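Local coordinates for hypothetical protein (Lactobacillus plantarum, PDB 2IAY) that is of unknown function but probably plays a part in amino-acid metabolism, at residues T76-G79 and V80-A83. Sequence-based numbering, arbitrary orientation.
Sequences TGNG and VQRA
The side-chain amide of Asn78 reaches across a tight surface turn to Val80 and Gln81, the residues that follow it. With CG between the backbone N and the carbonyl carbon (chi1 72°), the amide is carried over the turn, and chi2 (34°) then directs OD1 at two successive backbone N-H groups. Val80 N, 2.8 Å from Asn78 OD1, approaches almost head-on to the carbonyl and makes an Asx turn. Gln81 N is a further donor to Asn78 OD1 at 3.1 Å, arriving in the carbonyl plane on a lone pair in a nearly straight hydrogen bond. In the conformer of Gln81 given here, Asn78 ND2 donates to Gln81 OE1 over 2.9 Å, again in plane on a lone pair, although this hydrogen bond is bent. The amide planes lie only 20° apart, which lets ND2 meet OE1 close to both planes.

The type I turn from Thr76 to Gly79 is closed by Gly79 N bonding to Thr76 O, and Thr76 N donates to Gln81 O at 2.8 Å. Thr76 CG2 packs beside Gln81 CB at 4.0 Å and near Ala83 CB, while a water joins Thr76 OG1 to OE1 of this Gln81 conformer. Beyond, Ala83 pairs through its backbone with Thr74 of strand 70-76, so the chain doubles back alongside the strand it has just left. The two backbone donors to OD1 set the orientation of the Asn78 amide, to which OE1 only adds, and its oxygen satisfies both N-H groups where the loop has no regular secondary structure.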
loop_
_atom_site.group_PDB
_atom_site.type_symbol
_atom_site.label_atom_id
_atom_site.label_comp_id
_atom_site.label_asym_id
_atom_site.label_seq_id
_atom_site.Cartn_x
_atom_site.Cartn_y
_atom_site.Cartn_z
ATOM N N THR A 76 -0.954 11.354 5.295
ATOM C CA THR A 76 0.066 12.390 5.269
ATOM C C THR A 76 1.322 11.904 6.013
ATOM O O THR A 76 1.369 10.787 6.517
ATOM C CB THR A 76 -0.417 13.701 5.882
ATOM O OG1 THR A 76 -0.503 13.509 7.283
ATOM C CG2 THR A 76 -1.759 14.132 5.327
ATOM N N GLY A 77 2.369 12.733 6.050
ATOM C CA GLY A 77 3.604 12.376 6.712
ATOM C C GLY A 77 3.510 12.092 8.197
ATOM O O GLY A 77 4.420 11.489 8.752
ATOM N N ASN A 78 2.400 12.483 8.843
ATOM C CA ASN A 78 2.165 12.127 10.247
ATOM C C ASN A 78 1.740 10.663 10.441
ATOM O O ASN A 78 1.736 10.162 11.570
ATOM C CB ASN A 78 1.234 13.142 10.939
ATOM C CG ASN A 78 -0.221 13.049 10.504
ATOM O OD1 ASN A 78 -0.740 11.971 10.206
ATOM N ND2 ASN A 78 -0.908 14.185 10.543
ATOM N N GLY A 79 1.478 9.962 9.331
ATOM C CA GLY A 79 1.156 8.558 9.346
ATOM C C GLY A 79 -0.254 8.186 9.700
ATOM O O GLY A 79 -0.564 6.983 9.716
ATOM N N VAL A 80 -1.113 9.179 9.920
ATOM C CA VAL A 80 -2.495 8.962 10.360
ATOM C C VAL A 80 -3.570 9.588 9.493
ATOM O O VAL A 80 -4.556 8.934 9.197
ATOM C CB VAL A 80 -2.648 9.548 11.776
ATOM C CG1 VAL A 80 -4.106 9.479 12.292
ATOM C CG2 VAL A 80 -1.675 8.807 12.694
ATOM N N GLN A 81 -3.440 10.889 9.195
ATOM C CA GLN A 81 -4.466 11.618 8.448
ATOM C C GLN A 81 -4.571 11.095 7.042
ATOM O O GLN A 81 -3.566 11.062 6.331
ATOM C CB GLN A 81 -4.134 13.095 8.331
ATOM C CG GLN A 81 -4.874 13.943 9.241
ATOM C CD GLN A 81 -4.388 15.345 9.177
ATOM O OE1 GLN A 81 -3.240 15.629 9.533
ATOM N NE2 GLN A 81 -5.233 16.234 8.694
ATOM N N ARG A 82 -5.776 10.717 6.604
ATOM C CA ARG A 82 -6.043 10.307 5.217
ATOM C C ARG A 82 -5.656 11.401 4.239
ATOM O O ARG A 82 -5.948 12.594 4.448
ATOM C CB ARG A 82 -7.529 9.965 4.970
ATOM C CG ARG A 82 -8.061 8.829 5.724
ATOM C CD ARG A 82 -8.484 7.724 4.845
ATOM N NE ARG A 82 -9.511 8.062 3.861
ATOM C CZ ARG A 82 -10.827 7.902 4.023
ATOM N NH1 ARG A 82 -11.400 7.532 5.201
ATOM N NH2 ARG A 82 -11.585 8.193 2.980
ATOM N N ALA A 83 -5.034 10.984 3.157
ATOM C CA ALA A 83 -4.585 11.865 2.105
ATOM C C ALA A 83 -5.069 11.338 0.785
ATOM O O ALA A 83 -5.211 10.122 0.585
ATOM C CB ALA A 83 -3.059 11.961 2.097
HETATM O O HOH W 1 -0.493 16.169 8.058
#